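Local coordinates for oxidoreductase protein (Agrobacterium radiobacter, PDB 5UI9) that probably catalyses an NAD-dependent oxidation or reduction, as a member of the GFO/IDH/MocA oxidoreductase family, and binds NAD together with a small dihydroxy acid, at residues 91-96 against 118-123; 124-129 against 180-185; 147-152 against 247-252. One frame throughout, in Å; residues are numbered along the deposited sequence.

Contact 1: residues 91-96 against 118-123; sequences KVPAIC and DIPLMV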
# COMPACT_ATOMS: atom_id res chain seq x y z
N LYS A 91 -38.77 -21.65 -6.25
CA LYS A 91 -38.64 -21.52 -4.79
C LYS A 91 -37.59 -22.46 -4.18
O LYS A 91 -37.82 -23.09 -3.15
CB LYS A 91 -40.01 -21.68 -4.11
CG LYS A 91 -40.98 -20.56 -4.42
CD LYS A 91 -42.34 -20.79 -3.77
CE LYS A 91 -43.40 -19.85 -4.33
NZ LYS A 91 -43.04 -18.41 -4.15
N VAL A 92 -36.43 -22.51 -4.83
CA VAL A 92 -35.30 -23.31 -4.39
C VAL A 92 -34.22 -22.35 -3.88
O VAL A 92 -33.77 -21.48 -4.63
CB VAL A 92 -34.75 -24.17 -5.54
CG1 VAL A 92 -33.46 -24.88 -5.15
CG2 VAL A 92 -35.80 -25.18 -5.99
N PRO A 93 -33.82 -22.47 -2.59
CA PRO A 93 -32.68 -21.71 -2.07
C PRO A 93 -31.43 -21.88 -2.92
O PRO A 93 -31.13 -23.00 -3.36
CB PRO A 93 -32.48 -22.30 -0.67
CG PRO A 93 -33.85 -22.77 -0.27
CD PRO A 93 -34.58 -23.13 -1.51
N ALA A 94 -30.70 -20.79 -3.14
CA ALA A 94 -29.63 -20.76 -4.13
C ALA A 94 -28.30 -20.25 -3.58
O ALA A 94 -28.26 -19.24 -2.87
CB ALA A 94 -30.05 -19.90 -5.32
N ILE A 95 -27.23 -20.95 -3.94
CA ILE A 95 -25.86 -20.47 -3.80
C ILE A 95 -25.37 -20.09 -5.19
O ILE A 95 -25.63 -20.82 -6.16
CB ILE A 95 -24.94 -21.54 -3.19
CG1 ILE A 95 -25.47 -22.02 -1.83
CG2 ILE A 95 -23.52 -20.99 -3.03
CD1 ILE A 95 -24.84 -23.30 -1.34
N CYS A 96 -24.64 -18.98 -5.29
CA CYS A 96 -24.12 -18.49 -6.57
C CYS A 96 -22.65 -18.10 -6.44
O CYS A 96 -22.28 -17.34 -5.56
CB CYS A 96 -24.92 -17.29 -7.04
SG CYS A 96 -24.52 -16.83 -8.73
N ASP A 118 -38.98 -15.19 -1.32
CA ASP A 118 -38.75 -15.61 0.07
C ASP A 118 -37.83 -16.83 0.14
O ASP A 118 -38.10 -17.79 0.85
CB ASP A 118 -40.10 -15.85 0.78
CG ASP A 118 -40.00 -15.79 2.30
OD1 ASP A 118 -38.92 -15.48 2.85
OD2 ASP A 118 -41.02 -16.07 2.97
N ILE A 119 -36.73 -16.76 -0.61
CA ILE A 119 -35.70 -17.81 -0.59
C ILE A 119 -34.33 -17.21 -0.27
O ILE A 119 -34.03 -16.09 -0.69
CB ILE A 119 -35.62 -18.62 -1.91
CG1 ILE A 119 -35.37 -17.71 -3.14
CG2 ILE A 119 -36.90 -19.44 -2.11
CD1 ILE A 119 -34.47 -18.34 -4.17
N PRO A 120 -33.51 -17.94 0.51
CA PRO A 120 -32.14 -17.48 0.73
C PRO A 120 -31.30 -17.44 -0.55
O PRO A 120 -31.47 -18.28 -1.45
CB PRO A 120 -31.58 -18.52 1.71
CG PRO A 120 -32.76 -19.10 2.39
CD PRO A 120 -33.86 -19.08 1.37
N LEU A 121 -30.41 -16.45 -0.63
CA LEU A 121 -29.42 -16.35 -1.70
C LEU A 121 -28.09 -16.02 -1.06
O LEU A 121 -27.96 -14.98 -0.41
CB LEU A 121 -29.81 -15.26 -2.70
CG LEU A 121 -28.82 -14.96 -3.83
CD1 LEU A 121 -28.61 -16.19 -4.72
CD2 LEU A 121 -29.29 -13.77 -4.66
N MET A 122 -27.10 -16.89 -1.25
CA MET A 122 -25.74 -16.66 -0.77
C MET A 122 -24.79 -16.63 -1.94
O MET A 122 -24.87 -17.48 -2.83
CB MET A 122 -25.30 -17.77 0.20
CG MET A 122 -23.95 -17.50 0.85
SD MET A 122 -23.33 -18.82 1.90
CE MET A 122 -22.73 -20.00 0.69
N VAL A 123 -23.87 -15.67 -1.93
CA VAL A 123 -22.76 -15.68 -2.88
C VAL A 123 -21.65 -16.55 -2.30
O VAL A 123 -21.29 -16.41 -1.12
CB VAL A 123 -22.26 -14.25 -3.19
CG1 VAL A 123 -21.09 -14.29 -4.19
CG2 VAL A 123 -23.41 -13.42 -3.72
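Ile119 reaches across to the turn that leads into strand 94-97. From Ile119 CB, 4.3 Å from Pro93 CA, the side chain forks. Ile119 CG2 lies against the backbone of Lys91, 3.7 Å from Lys91 C, while CG1, set between the backbone N and the carbonyl carbon (chi1 57°), carries CD1 forward to 3.2 Å from Val92 O. Lys91, with its positive phi, is the C-prime residue of the Schellman motif that ends helix 80-89, and Asp118 closes helix 104-116 in the same way, so both segments leave a helix just before they pair. Pro93 and Pro120 then lie side by side, CG of the first 4.0 Å from CD of the second. Beyond them the strands run parallel, as neighbours in the Rossmann-fold sheet and as the two strands of a right-handed beta-alpha-beta crossover through helix 104-116. Ala94 N donates to Pro120 O, Met122 N to Ala94 O and Cys96 N to Met122 O, the last at 2.9 Å. Ile95 and Met122 project together from one face, with Ile95 CG2 3.9 Å from Met122 CE, and Trp302 of helix 289-308 packs on both. On the other face, Leu121 CD1 sits 4.0 Å from Ala94 CB, against helix 80-89. Between the two segments the hydrogen bonds are all backbone to backbone, and the side chains of the paired strand residues add apolar contact on both faces.

Contact 2: residues 124-129 against 180-185; sequences HENFRW and GIHTLD. With NAD (nicotinamide-adenine-dinucleotide), chain C; 8A1 ((2S)-2,3-dihydroxy-2-methylpropanoic acid), chain D.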
# COMPACT_ATOMS: atom_id res chain seq x y z
N HIS A 124 -21.13 -17.47 -3.10
CA HIS A 124 -20.00 -18.27 -2.67
C HIS A 124 -18.77 -17.35 -2.75
O HIS A 124 -18.06 -17.31 -3.76
CB HIS A 124 -19.84 -19.54 -3.51
CG HIS A 124 -18.83 -20.51 -2.97
ND1 HIS A 124 -19.16 -21.81 -2.65
CD2 HIS A 124 -17.51 -20.37 -2.70
CE1 HIS A 124 -18.08 -22.43 -2.21
NE2 HIS A 124 -17.07 -21.58 -2.22
N GLU A 125 -18.57 -16.59 -1.68
CA GLU A 125 -17.44 -15.69 -1.54
C GLU A 125 -16.59 -16.20 -0.37
O GLU A 125 -16.86 -15.87 0.79
CB GLU A 125 -17.96 -14.26 -1.32
CG GLU A 125 -16.90 -13.20 -1.09
CD GLU A 125 -15.72 -13.32 -2.05
OE1 GLU A 125 -15.91 -13.09 -3.27
OE2 GLU A 125 -14.62 -13.66 -1.58
N ASN A 126 -15.59 -17.02 -0.69
CA ASN A 126 -14.94 -17.89 0.32
C ASN A 126 -13.63 -17.36 0.94
O ASN A 126 -13.13 -17.96 1.89
CB ASN A 126 -14.78 -19.35 -0.21
CG ASN A 126 -13.96 -19.46 -1.50
OD1 ASN A 126 -13.06 -18.67 -1.76
ND2 ASN A 126 -14.27 -20.48 -2.30
N PHE A 127 -13.12 -16.24 0.44
CA PHE A 127 -11.83 -15.70 0.94
C PHE A 127 -11.92 -15.25 2.39
O PHE A 127 -11.06 -15.59 3.19
CB PHE A 127 -11.29 -14.58 0.04
CG PHE A 127 -10.37 -15.07 -1.04
CD1 PHE A 127 -10.77 -16.07 -1.91
CD2 PHE A 127 -9.09 -14.53 -1.18
CE1 PHE A 127 -9.92 -16.53 -2.90
CE2 PHE A 127 -8.24 -14.98 -2.18
CZ PHE A 127 -8.64 -15.98 -3.04
N ARG A 128 -13.00 -14.55 2.75
CA ARG A 128 -13.23 -14.17 4.16
C ARG A 128 -13.39 -15.38 5.10
O ARG A 128 -13.23 -15.24 6.32
CB ARG A 128 -14.44 -13.24 4.30
CG ARG A 128 -15.80 -13.90 4.04
CD ARG A 128 -16.93 -13.10 4.66
NE ARG A 128 -17.18 -11.85 3.95
CZ ARG A 128 -18.15 -10.99 4.24
NH1 ARG A 128 -18.99 -11.22 5.25
NH2 ARG A 128 -18.29 -9.89 3.51
N TRP A 129 -13.73 -16.54 4.54
CA TRP A 129 -13.83 -17.80 5.30
C TRP A 129 -12.52 -18.58 5.45
O TRP A 129 -12.51 -19.64 6.08
CB TRP A 129 -14.93 -18.69 4.70
CG TRP A 129 -16.29 -18.18 4.99
CD1 TRP A 129 -17.10 -17.45 4.17
CD2 TRP A 129 -17.00 -18.33 6.23
NE1 TRP A 129 -18.28 -17.15 4.81
CE2 TRP A 129 -18.24 -17.67 6.08
CE3 TRP A 129 -16.71 -18.95 7.45
CZ2 TRP A 129 -19.20 -17.63 7.10
CZ3 TRP A 129 -17.66 -18.91 8.47
CH2 TRP A 129 -18.89 -18.25 8.29
N GLY A 180 -9.70 -9.27 -7.20
CA GLY A 180 -9.97 -8.06 -6.42
C GLY A 180 -11.31 -8.11 -5.70
O GLY A 180 -11.45 -7.58 -4.60
N ILE A 181 -12.29 -8.74 -6.34
CA ILE A 181 -13.59 -8.99 -5.73
C ILE A 181 -13.45 -9.66 -4.35
O ILE A 181 -14.16 -9.28 -3.42
CB ILE A 181 -14.48 -9.80 -6.70
CG1 ILE A 181 -15.96 -9.73 -6.31
CG2 ILE A 181 -14.02 -11.25 -6.83
CD1 ILE A 181 -16.88 -10.05 -7.47
N HIS A 182 -12.52 -10.61 -4.22
CA HIS A 182 -12.21 -11.22 -2.93
C HIS A 182 -11.54 -10.24 -1.98
O HIS A 182 -11.92 -10.14 -0.81
CB HIS A 182 -11.25 -12.41 -3.07
CG HIS A 182 -11.79 -13.56 -3.86
ND1 HIS A 182 -12.94 -14.25 -3.50
CD2 HIS A 182 -11.30 -14.19 -4.96
CE1 HIS A 182 -13.14 -15.23 -4.36
NE2 HIS A 182 -12.17 -15.22 -5.26
N THR A 183 -10.49 -9.57 -2.46
CA THR A 183 -9.68 -8.69 -1.61
C THR A 183 -10.50 -7.51 -1.08
O THR A 183 -10.34 -7.09 0.07
CB THR A 183 -8.45 -8.16 -2.37
OG1 THR A 183 -7.95 -9.16 -3.27
CG2 THR A 183 -7.35 -7.79 -1.39
N LEU A 184 -11.35 -6.96 -1.95
CA LEU A 184 -12.31 -5.92 -1.57
C LEU A 184 -13.34 -6.40 -0.55
O LEU A 184 -13.74 -5.65 0.34
CB LEU A 184 -13.03 -5.38 -2.82
CG LEU A 184 -12.15 -4.57 -3.78
CD1 LEU A 184 -12.83 -4.43 -5.13
CD2 LEU A 184 -11.80 -3.21 -3.19
N ASP A 185 -13.77 -7.66 -0.70
CA ASP A 185 -14.68 -8.26 0.28
C ASP A 185 -14.00 -8.38 1.64
O ASP A 185 -14.63 -8.13 2.67
CB ASP A 185 -15.16 -9.65 -0.17
CG ASP A 185 -16.28 -10.17 0.70
OD1 ASP A 185 -17.42 -9.68 0.55
OD2 ASP A 185 -16.02 -11.05 1.56
PA NAD C . -15.26 -23.66 -15.83
O1A NAD C . -15.46 -23.07 -17.21
O2A NAD C . -14.13 -24.61 -15.56
O5B NAD C . -16.62 -24.37 -15.38
C5B NAD C . -17.91 -23.87 -15.74
C4B NAD C . -18.77 -25.07 -16.09
O4B NAD C . -20.13 -24.66 -16.16
C3B NAD C . -18.42 -25.67 -17.45
O3B NAD C . -18.23 -27.08 -17.31
C2B NAD C . -19.60 -25.32 -18.35
O2B NAD C . -19.87 -26.37 -19.29
C1B NAD C . -20.73 -25.16 -17.35
N9A NAD C . -21.83 -24.22 -17.71
C8A NAD C . -21.73 -22.95 -18.13
N7A NAD C . -22.96 -22.42 -18.31
C5A NAD C . -23.87 -23.35 -17.98
C6A NAD C . -25.36 -23.47 -17.94
N6A NAD C . -26.15 -22.43 -18.29
N1A NAD C . -25.89 -24.64 -17.52
C2A NAD C . -25.13 -25.69 -17.16
N3A NAD C . -23.78 -25.66 -17.18
C4A NAD C . -23.11 -24.54 -17.57
O3 NAD C . -15.19 -22.44 -14.78
PN NAD C . -14.46 -22.53 -13.34
O1N NAD C . -12.98 -22.26 -13.49
O2N NAD C . -14.90 -23.79 -12.64
O5D NAD C . -15.11 -21.24 -12.66
C5D NAD C . -16.51 -21.18 -12.45
C4D NAD C . -16.80 -20.04 -11.49
O4D NAD C . -16.12 -20.29 -10.26
C3D NAD C . -16.29 -18.71 -12.03
O3D NAD C . -17.31 -17.71 -11.89
C2D NAD C . -15.08 -18.38 -11.17
O2D NAD C . -14.93 -16.99 -10.91
C1D NAD C . -15.36 -19.15 -9.88
N1N NAD C . -14.18 -19.55 -9.09
C2N NAD C . -14.23 -19.32 -7.77
C3N NAD C . -13.18 -19.66 -6.92
C7N NAD C . -13.32 -19.37 -5.45
O7N NAD C . -14.43 -19.46 -4.93
N7N NAD C . -12.25 -19.02 -4.73
C4N NAD C . -12.05 -20.25 -7.48
C5N NAD C . -12.00 -20.49 -8.85
C6N NAD C . -13.09 -20.14 -9.65
OXT 8A1 D . -10.00 -18.07 -6.18
C 8A1 D . -10.43 -17.43 -7.17
O 8A1 D . -11.57 -16.92 -7.19
CA 8A1 D . -9.54 -17.25 -8.37
CB 8A1 D . -8.84 -15.90 -8.20
O1 8A1 D . -7.82 -15.71 -9.18
O2 8A1 D . -10.33 -17.25 -9.57
C3 8A1 D . -8.54 -18.41 -8.47
O HOH W 1 -14.13 -12.81 0.86
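The rings of Phe127 and His182 form an offset stack, their centroids 3.8 Å apart and their planes inclined by 11°. Phe127 CD1 lies over the centre of the imidazole, while His182 CB rests over the phenyl face. His182 has its CG beside the backbone N and anti to the carbonyl carbon (chi1 -63°), which lays the ring over Phe127. Its two nitrogens serve different partners. ND1 donates to the syn lone pair of Glu125 OE2 at 2.6 Å, almost straight and in the imidazole plane; NE2 donates to the carboxylate oxygen O of 8A1, also at 2.6 Å. A bend at chi2 (44°) turns the Glu125 carboxylate to the imidazole. Stacking on one face and in-plane bonds at two points of its edge fix the ring's rotation. This junction brings the loop after the last strand of the Rossmann sheet against a helix of the GFO/IDH/MocA C-terminal domain, where the nicotinamide meets the bound acid. Asn126 OD1 accepts a hydrogen bond from N7N of the nicotinamide amide, at 3.1 Å, and Asn126 ND2 bonds His124 NE2. Farther from the ligands, Arg128 grips Asp185 side-on: NE meets OD2 at 2.8 Å close to the guanidinium plane, and NH2 reaches OD1, which also bonds Thr322. A water donates to both Glu125 OE2 and Asp185 OD2, bridging carboxylate oxygens that are 4.3 Å apart, and accepts from Arg128 N at 2.8 Å.

Contact 3: residues 147-152 against 247-252; sequences EPFWGR and DIDGTQ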
# COMPACT_ATOMS: atom_id res chain seq x y z
N GLU A 147 -9.21 0.77 18.15
CA GLU A 147 -10.00 1.07 16.96
C GLU A 147 -9.08 1.11 15.74
O GLU A 147 -8.10 1.85 15.74
CB GLU A 147 -10.70 2.43 17.08
CG GLU A 147 -11.71 2.55 18.23
CD GLU A 147 -13.00 1.76 18.03
OE1 GLU A 147 -13.23 1.16 16.95
OE2 GLU A 147 -13.82 1.74 18.98
N PRO A 148 -9.40 0.32 14.69
CA PRO A 148 -8.58 0.36 13.46
C PRO A 148 -8.70 1.70 12.72
O PRO A 148 -9.80 2.23 12.62
CB PRO A 148 -9.16 -0.77 12.62
CG PRO A 148 -10.58 -0.90 13.07
CD PRO A 148 -10.60 -0.53 14.52
N PHE A 149 -7.58 2.25 12.25
CA PHE A 149 -7.60 3.47 11.43
C PHE A 149 -6.99 3.33 10.02
O PHE A 149 -7.23 4.17 9.15
CB PHE A 149 -6.95 4.65 12.19
CG PHE A 149 -5.47 4.49 12.45
CD1 PHE A 149 -4.53 4.81 11.47
CD2 PHE A 149 -5.01 4.07 13.70
CE1 PHE A 149 -3.17 4.67 11.72
CE2 PHE A 149 -3.66 3.94 13.96
CZ PHE A 149 -2.73 4.25 12.97
N TRP A 150 -6.20 2.28 9.80
CA TRP A 150 -5.53 2.09 8.53
C TRP A 150 -5.37 0.62 8.24
O TRP A 150 -5.14 -0.17 9.16
CB TRP A 150 -4.15 2.77 8.54
CG TRP A 150 -3.48 2.77 7.21
CD1 TRP A 150 -3.64 3.69 6.21
CD2 TRP A 150 -2.56 1.80 6.72
NE1 TRP A 150 -2.87 3.35 5.12
CE2 TRP A 150 -2.19 2.20 5.41
CE3 TRP A 150 -1.99 0.64 7.26
CZ2 TRP A 150 -1.29 1.47 4.64
CZ3 TRP A 150 -1.09 -0.09 6.48
CH2 TRP A 150 -0.75 0.33 5.19
N GLY A 151 -5.46 0.24 6.97
CA GLY A 151 -5.18 -1.13 6.58
C GLY A 151 -4.57 -1.27 5.20
O GLY A 151 -4.69 -0.38 4.37
N ARG A 152 -3.89 -2.39 4.99
CA ARG A 152 -3.48 -2.81 3.67
C ARG A 152 -3.85 -4.27 3.48
O ARG A 152 -3.56 -5.09 4.34
CB ARG A 152 -1.98 -2.65 3.48
CG ARG A 152 -1.53 -2.96 2.05
CD ARG A 152 -0.09 -3.40 1.98
NE ARG A 152 0.32 -3.66 0.60
CZ ARG A 152 1.48 -4.19 0.23
NH1 ARG A 152 2.40 -4.53 1.13
NH2 ARG A 152 1.74 -4.38 -1.05
N ASP A 247 -2.06 -5.81 6.73
CA ASP A 247 -1.58 -4.91 7.77
C ASP A 247 -2.78 -4.14 8.28
O ASP A 247 -3.57 -3.66 7.48
CB ASP A 247 -0.56 -3.90 7.23
CG ASP A 247 0.66 -4.56 6.58
OD1 ASP A 247 0.81 -5.80 6.63
OD2 ASP A 247 1.47 -3.81 6.00
N ILE A 248 -2.93 -4.05 9.60
CA ILE A 248 -3.92 -3.16 10.22
C ILE A 248 -3.23 -2.36 11.32
O ILE A 248 -2.53 -2.94 12.15
CB ILE A 248 -5.09 -3.94 10.87
CG1 ILE A 248 -5.70 -4.98 9.92
CG2 ILE A 248 -6.17 -2.97 11.37
CD1 ILE A 248 -6.48 -4.41 8.77
N ASP A 249 -3.44 -1.05 11.33
CA ASP A 249 -3.00 -0.19 12.43
C ASP A 249 -4.21 0.29 13.22
O ASP A 249 -5.20 0.75 12.63
CB ASP A 249 -2.23 1.02 11.90
CG ASP A 249 -0.88 0.66 11.29
OD1 ASP A 249 -0.52 -0.54 11.23
OD2 ASP A 249 -0.17 1.61 10.87
N GLY A 250 -4.13 0.17 14.54
CA GLY A 250 -5.16 0.66 15.45
C GLY A 250 -4.58 1.59 16.49
O GLY A 250 -3.36 1.73 16.61
N THR A 251 -5.47 2.22 17.25
CA THR A 251 -5.07 3.19 18.28
C THR A 251 -4.18 2.61 19.39
O THR A 251 -3.37 3.34 19.97
CB THR A 251 -6.30 3.86 18.94
OG1 THR A 251 -7.16 2.84 19.45
CG2 THR A 251 -7.06 4.72 17.93
N GLN A 252 -4.33 1.31 19.68
CA GLN A 252 -3.55 0.63 20.72
C GLN A 252 -2.64 -0.50 20.20
O GLN A 252 -2.05 -1.23 21.01
CB GLN A 252 -4.50 0.05 21.78
CG GLN A 252 -5.31 1.09 22.54
CD GLN A 252 -6.38 0.47 23.44
OE1 GLN A 252 -6.34 -0.73 23.74
NE2 GLN A 252 -7.33 1.28 23.87
O HOH W 2 2.09 -5.83 3.46
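Phe149 lays one face of its ring over Asp249, CZ coming within 3.4 Å of Asp249 CB, at a classic beta bulge in the antiparallel pairing of strands 148-156 and 245-250. Two residues, Phe149 and Trp150, stand opposite the single residue Asp249: its carbonyl oxygen takes a 2.8 Å bond from Phe149 N and a weak one from Trp150 N. The phenyl group is tucked between the backbone N and the carbonyl carbon (chi1 66°), which turns it across the partner strand, its plane 68° from the Asp249 carboxylate. Trp150 instead runs alongside Asp247 and Asp249, all three pointing the same way, and CZ3 at the indole edge lies 3.9 Å from Asp247 CB. The Asp249 carboxylate is paired outside the two segments, with Arg256 and with Arg156 and Thr234 of the second subunit, and Trp150 makes a cation-pi contact with that same Arg156, so this face of the sheet forms part of the dimer interface. On the other face Pro148 CB meets Ile248 CG2 at 3.9 Å, toward helix 175-191. Where the strand pair ends, Thr251 N donates to Glu147 O from above the carbonyl plane, and Glu147 N donates to Thr251 OG1 at 3.2 Å.

Overall arrangement
The three contacts run from the nucleotide-binding sheet to the subunit interface. Contacts 1 and 2 touch, their centres about 18 Å apart: strand 121-124 leads directly from one into the other, and the carbonyl oxygen O of Cys96 lies 2.7 Å from His124 N, a probable hydrogen bond that continues the parallel ladder. The Cys96 side chain is about 8 Å from NAD, whereas contact 2 touches both NAD and 8A1; 8A1 is also hydrogen-bonded by Lys98, Gln165, Asp178 and Tyr232. Contact 3 lies in the C-terminal sheet, its centre about 20 Å from that of contact 2 and about 35 Å from that of contact 1. Helix 175-191 links contacts 2 and 3, carrying His182 in one and packing Ile190 and Leu191 against the other.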